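Local coordinates for protein general negative regulator of transcription subunit 4 (Saccharomyces cerevisiae, PDB 5AIE) that promotes transfer of ubiquitin from an E2 enzyme to lysines of target proteins as the E3 ligase of the CCR4-NOT complex, through the RING domain described here, at residues C7-E12 with Y28-F33; F22-G27 with G46-C51. All blocks are in the same frame, centred on the assembly; numbering follows the deposited sequence.

Contact 1 of 2, residues C7-E12 with Y28-F33. With ZN (zinc ion), chain C.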
loop_
_atom_site.group_PDB
_atom_site.type_symbol
_atom_site.label_atom_id
_atom_site.label_comp_id
_atom_site.label_asym_id
_atom_site.label_seq_id
_atom_site.Cartn_x
_atom_site.Cartn_y
_atom_site.Cartn_z
ATOM N N CYS A 7 -8.955 -11.198 14.837
ATOM C CA CYS A 7 -9.409 -10.654 13.564
ATOM C C CYS A 7 -8.305 -9.821 12.925
ATOM O O CYS A 7 -7.789 -8.891 13.542
ATOM C CB CYS A 7 -10.669 -9.808 13.754
ATOM S SG CYS A 7 -11.383 -9.171 12.218
ATOM N N PRO A 8 -7.935 -10.156 11.681
ATOM C CA PRO A 8 -6.831 -9.490 10.980
ATOM C C PRO A 8 -7.154 -8.062 10.546
ATOM O O PRO A 8 -6.282 -7.381 10.005
ATOM C CB PRO A 8 -6.607 -10.386 9.759
ATOM C CG PRO A 8 -7.935 -11.009 9.511
ATOM C CD PRO A 8 -8.546 -11.221 10.866
ATOM N N LEU A 9 -8.383 -7.614 10.778
ATOM C CA LEU A 9 -8.800 -6.285 10.343
ATOM C C LEU A 9 -8.864 -5.290 11.500
ATOM O O LEU A 9 -8.313 -4.192 11.414
ATOM C CB LEU A 9 -10.160 -6.355 9.646
ATOM C CG LEU A 9 -10.291 -7.345 8.487
ATOM C CD1 LEU A 9 -11.622 -7.161 7.777
ATOM C CD2 LEU A 9 -9.133 -7.192 7.513
ATOM N N CYS A 10 -9.536 -5.676 12.580
ATOM C CA CYS A 10 -9.738 -4.776 13.713
ATOM C C CYS A 10 -8.934 -5.195 14.942
ATOM O O CYS A 10 -9.010 -4.545 15.987
ATOM C CB CYS A 10 -11.224 -4.701 14.068
ATOM S SG CYS A 10 -11.981 -6.295 14.453
ATOM N N ILE A 11 -8.163 -6.271 14.801
ATOM C CA ILE A 11 -7.329 -6.809 15.879
ATOM C C ILE A 11 -8.143 -7.015 17.157
ATOM O O ILE A 11 -7.775 -6.546 18.235
ATOM C CB ILE A 11 -6.116 -5.895 16.173
ATOM C CG1 ILE A 11 -5.562 -5.301 14.877
ATOM C CG2 ILE A 11 -5.019 -6.669 16.896
ATOM C CD1 ILE A 11 -4.988 -6.332 13.924
ATOM N N GLU A 12 -9.265 -7.714 17.022
ATOM C CA GLU A 12 -10.122 -8.014 18.160
ATOM C C GLU A 12 -10.154 -9.513 18.426
ATOM O O GLU A 12 -10.089 -10.312 17.492
ATOM C CB GLU A 12 -11.539 -7.486 17.922
ATOM C CG GLU A 12 -11.653 -5.975 17.997
ATOM C CD GLU A 12 -11.277 -5.433 19.361
ATOM O OE1 GLU A 12 -11.682 -6.039 20.375
ATOM O OE2 GLU A 12 -10.569 -4.405 19.419
ATOM N N TYR A 28 -10.722 -17.472 4.757
ATOM C CA TYR A 28 -10.312 -16.225 5.392
ATOM C C TYR A 28 -11.356 -15.781 6.413
ATOM O O TYR A 28 -12.518 -15.561 6.068
ATOM C CB TYR A 28 -10.089 -15.138 4.339
ATOM C CG TYR A 28 -9.317 -13.941 4.842
ATOM C CD1 TYR A 28 -7.972 -14.046 5.165
ATOM C CD2 TYR A 28 -9.931 -12.702 4.982
ATOM C CE1 TYR A 28 -7.259 -12.957 5.623
ATOM C CE2 TYR A 28 -9.224 -11.604 5.439
ATOM C CZ TYR A 28 -7.888 -11.738 5.757
ATOM O OH TYR A 28 -7.179 -10.651 6.210
ATOM N N GLN A 29 -10.940 -15.653 7.670
ATOM C CA GLN A 29 -11.870 -15.342 8.753
ATOM C C GLN A 29 -11.743 -13.909 9.264
ATOM O O GLN A 29 -10.647 -13.438 9.568
ATOM C CB GLN A 29 -11.669 -16.315 9.918
ATOM C CG GLN A 29 -12.081 -17.743 9.615
ATOM C CD GLN A 29 -12.006 -18.639 10.836
ATOM O OE1 GLN A 29 -10.921 -18.965 11.315
ATOM N NE2 GLN A 29 -13.165 -19.038 11.349
ATOM N N ILE A 30 -12.879 -13.225 9.357
ATOM C CA ILE A 30 -12.941 -11.880 9.921
ATOM C C ILE A 30 -14.086 -11.791 10.927
ATOM O O ILE A 30 -14.922 -12.691 11.002
ATOM C CB ILE A 30 -13.134 -10.809 8.830
ATOM C CG1 ILE A 30 -14.445 -11.042 8.076
ATOM C CG2 ILE A 30 -11.954 -10.802 7.867
ATOM C CD1 ILE A 30 -14.691 -10.050 6.962
ATOM N N CYS A 31 -14.121 -10.708 11.698
ATOM C CA CYS A 31 -15.164 -10.520 12.704
ATOM C C CYS A 31 -16.544 -10.344 12.079
ATOM O O CYS A 31 -16.668 -10.043 10.892
ATOM C CB CYS A 31 -14.849 -9.316 13.593
ATOM S SG CYS A 31 -13.931 -9.716 15.096
ATOM N N GLN A 32 -17.577 -10.528 12.894
ATOM C CA GLN A 32 -18.952 -10.370 12.442
ATOM C C GLN A 32 -19.248 -8.910 12.121
ATOM O O GLN A 32 -20.113 -8.609 11.299
ATOM C CB GLN A 32 -19.930 -10.888 13.498
ATOM N N PHE A 33 -18.522 -8.009 12.775
ATOM C CA PHE A 33 -18.699 -6.578 12.558
ATOM C C PHE A 33 -17.955 -6.115 11.307
ATOM O O PHE A 33 -18.470 -5.304 10.538
ATOM C CB PHE A 33 -18.228 -5.787 13.779
ATOM C CG PHE A 33 -18.955 -6.138 15.047
ATOM C CD1 PHE A 33 -20.286 -5.794 15.214
ATOM C CD2 PHE A 33 -18.307 -6.809 16.072
ATOM C CE1 PHE A 33 -20.960 -6.115 16.378
ATOM C CE2 PHE A 33 -18.976 -7.133 17.239
ATOM C CZ PHE A 33 -20.304 -6.784 17.391
HETATM ZN ZN ZN C . -13.385 -7.514 12.960
#
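Cys-7 SG is gripped from several directions. It lies 2.7 Å from the zinc ion, and Cys-31 N reaches it across the contact in a weak hydrogen bond of 3.2 Å, bent to 148° at the hydrogen. From its own loop Leu-9 N adds a longer bond, also weak (3.7 Å), to Cys-7 SG. With SG anti to the backbone N (chi1 -176°), the sulfur is directed to the metal and is also within reach of both N-H groups, which would probably offset some thiolate charge, the usual role of such donors in a zinc knuckle.

Cys-10 SG, at 2.4 Å from the zinc, is the second ligand from this loop, and Cys-34 of helix 32-40 is another. A C4C4 RING would be expected to supply Cys-31 as the fourth, but its modelled SG lies 3.1 Å from the metal and its placement is doubtful.

Away from the metal the contact is mostly apolar. Leu-9 brings CD1 to 3.7 Å from Ile-30 CG2, the two branched chains meeting obliquely, while Leu-9 CD2 approaches Tyr-28 OH. An alanine in place of Leu-9 would probably leave Ile-30 CG2 without this cover and open a gap beside the tyrosine hydroxyl. Pro-8, rigid and compact, lies alongside the end of the Tyr-28 side chain but points the other way, its CG 3.4 Å from Tyr-28 OH, and its CD rests on Gln-29 O.

Leu-9 and Tyr-28 also pack on apolar side chains of another protein's chain, and Glu-12 OE2 forms a salt bridge with a basic side chain there, consistent with the E2-binding surface of RING domains. The loop 7-12 thus sits against the start of helix 32-40, where Cys-31 is the N-cap and Ile-30 packs on Tyr-35.

Contact 2 of 2, residues F22-G27 with G46-C51. With ZN (zinc ion), chain D.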
loop_
_atom_site.group_PDB
_atom_site.type_symbol
_atom_site.label_atom_id
_atom_site.label_comp_id
_atom_site.label_asym_id
_atom_site.label_seq_id
_atom_site.Cartn_x
_atom_site.Cartn_y
_atom_site.Cartn_z
ATOM N N PHE A 22 -17.340 -18.913 8.663
ATOM C CA PHE A 22 -16.608 -18.943 7.401
ATOM C C PHE A 22 -17.415 -18.294 6.280
ATOM O O PHE A 22 -18.082 -18.985 5.511
ATOM C CB PHE A 22 -16.250 -20.380 7.018
ATOM C CG PHE A 22 -15.260 -21.027 7.942
ATOM C CD1 PHE A 22 -13.901 -20.825 7.773
ATOM C CD2 PHE A 22 -15.688 -21.839 8.980
ATOM C CE1 PHE A 22 -12.985 -21.419 8.621
ATOM C CE2 PHE A 22 -14.778 -22.436 9.831
ATOM C CZ PHE A 22 -13.425 -22.226 9.651
ATOM N N PRO A 23 -17.348 -16.958 6.183
ATOM C CA PRO A 23 -18.120 -16.196 5.195
ATOM C C PRO A 23 -17.688 -16.463 3.754
ATOM O O PRO A 23 -18.471 -16.241 2.829
ATOM C CB PRO A 23 -17.843 -14.742 5.584
ATOM C CG PRO A 23 -16.530 -14.782 6.284
ATOM C CD PRO A 23 -16.512 -16.084 7.024
ATOM N N CYS A 24 -16.460 -16.934 3.572
ATOM C CA CYS A 24 -15.933 -17.219 2.243
ATOM C C CYS A 24 -15.320 -18.616 2.200
ATOM O O CYS A 24 -14.650 -19.029 3.146
ATOM C CB CYS A 24 -14.896 -16.164 1.846
ATOM S SG CYS A 24 -14.394 -16.201 0.111
ATOM N N PRO A 25 -15.558 -19.356 1.103
ATOM C CA PRO A 25 -15.030 -20.717 0.925
ATOM C C PRO A 25 -13.503 -20.811 0.977
ATOM O O PRO A 25 -12.968 -21.910 1.129
ATOM C CB PRO A 25 -15.543 -21.114 -0.468
ATOM C CG PRO A 25 -15.971 -19.834 -1.120
ATOM C CD PRO A 25 -16.451 -18.972 -0.001
ATOM N N CYS A 26 -12.814 -19.680 0.857
ATOM C CA CYS A 26 -11.354 -19.672 0.869
ATOM C C CYS A 26 -10.804 -19.937 2.268
ATOM O O CYS A 26 -9.691 -20.440 2.418
ATOM C CB CYS A 26 -10.822 -18.340 0.342
ATOM S SG CYS A 26 -11.123 -16.935 1.426
ATOM N N GLY A 27 -11.581 -19.587 3.287
ATOM C CA GLY A 27 -11.190 -19.848 4.660
ATOM C C GLY A 27 -10.727 -18.622 5.424
ATOM O O GLY A 27 -10.374 -18.713 6.602
ATOM N N GLY A 46 -17.573 -4.972 -0.752
ATOM C CA GLY A 46 -18.339 -6.055 -0.166
ATOM C C GLY A 46 -17.914 -7.430 -0.644
ATOM O O GLY A 46 -18.750 -8.250 -1.020
ATOM N N ARG A 47 -16.609 -7.681 -0.634
ATOM C CA ARG A 47 -16.071 -8.986 -1.010
ATOM C C ARG A 47 -14.911 -9.380 -0.102
ATOM O O ARG A 47 -14.397 -8.555 0.655
ATOM C CB ARG A 47 -15.631 -8.988 -2.476
ATOM C CG ARG A 47 -14.923 -7.719 -2.921
ATOM C CD ARG A 47 -14.547 -7.779 -4.396
ATOM N NE ARG A 47 -15.677 -8.158 -5.241
ATOM C CZ ARG A 47 -15.647 -8.161 -6.570
ATOM N NH1 ARG A 47 -14.542 -7.799 -7.210
ATOM N NH2 ARG A 47 -16.720 -8.522 -7.261
ATOM N N CYS A 48 -14.504 -10.643 -0.178
ATOM C CA CYS A 48 -13.450 -11.167 0.686
ATOM C C CYS A 48 -12.105 -10.480 0.449
ATOM O O CYS A 48 -11.638 -10.387 -0.685
ATOM C CB CYS A 48 -13.301 -12.676 0.485
ATOM S SG CYS A 48 -11.995 -13.430 1.482
ATOM N N PRO A 49 -11.475 -9.999 1.533
ATOM C CA PRO A 49 -10.179 -9.312 1.479
ATOM C C PRO A 49 -9.044 -10.193 0.957
ATOM O O PRO A 49 -7.957 -9.686 0.685
ATOM C CB PRO A 49 -9.925 -8.927 2.942
ATOM C CG PRO A 49 -11.276 -8.898 3.567
ATOM C CD PRO A 49 -12.046 -9.988 2.890
ATOM N N ALA A 50 -9.294 -11.491 0.824
ATOM C CA ALA A 50 -8.273 -12.418 0.350
ATOM C C ALA A 50 -8.406 -12.698 -1.145
ATOM O O ALA A 50 -7.610 -12.209 -1.947
ATOM C CB ALA A 50 -8.336 -13.718 1.137
ATOM N N CYS A 51 -9.412 -13.483 -1.516
ATOM C CA CYS A 51 -9.559 -13.930 -2.899
ATOM C C CYS A 51 -10.577 -13.110 -3.688
ATOM O O CYS A 51 -10.941 -13.483 -4.804
ATOM C CB CYS A 51 -9.951 -15.408 -2.935
ATOM S SG CYS A 51 -11.591 -15.769 -2.279
HETATM ZN ZN ZN D . -12.129 -15.379 -0.041
#
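Four cysteines carry this contact, Cys-24 and Cys-26 from one loop and Cys-48 and Cys-51 from the other, and metal coordination is what joins them. The zinc ion binds Cys-24 SG and Cys-26 SG at 2.4 Å each, Cys-48 SG at 2.5 Å and Cys-51 SG at 2.3 Å. Cysteine suits all four places because its short side chain places a thiolate sulfur within bonding distance of the metal close to the backbone. The pairs use matching torsions: Cys-24 and Cys-48 hold SG anti to the backbone N (chi1 -169° and 179°), whereas Cys-26 and Cys-51 place it between the N and the carbonyl carbon.

Hydrogen bonds act within each loop. Ala-50 N donates to Cys-48 SG at 3.4 Å and 160°, fairly straight, and is likely to ease the charge on that sulfur. In the other loop Gly-27 N closes a type I turn onto Cys-24 O, which sets Cys-24 and Cys-26 side by side.

Van der Waals contact is mostly among the cysteines themselves, with Cys-24 SG 3.7 Å from Cys-48 CB; Ala-50 adds its methyl at the border, near Cys-26 SG.

No strand takes part; the zinc clamps the loop preceding helix 32-40 to the one that follows it.

Contacts 1 and 2 lie on opposite sides of the centre of this small domain, their own centres about 12 Å apart. Along the chain their segments alternate, 7-12, 22-27, 28-33 and 46-51, so each zinc ion ties together pieces separated by a piece of the other: the cross-brace of a RING finger. Helix 32-40 begins in contact 1 and comes between the two segments of contact 2 in the sequence. Tyr-28 bridges them by packing on Cys-48, Pro-49 and Ala-50, and Gln-29 rests on Phe-22. With little regular secondary structure, the fold probably depends on both metals to hold the loops that face the partner protein.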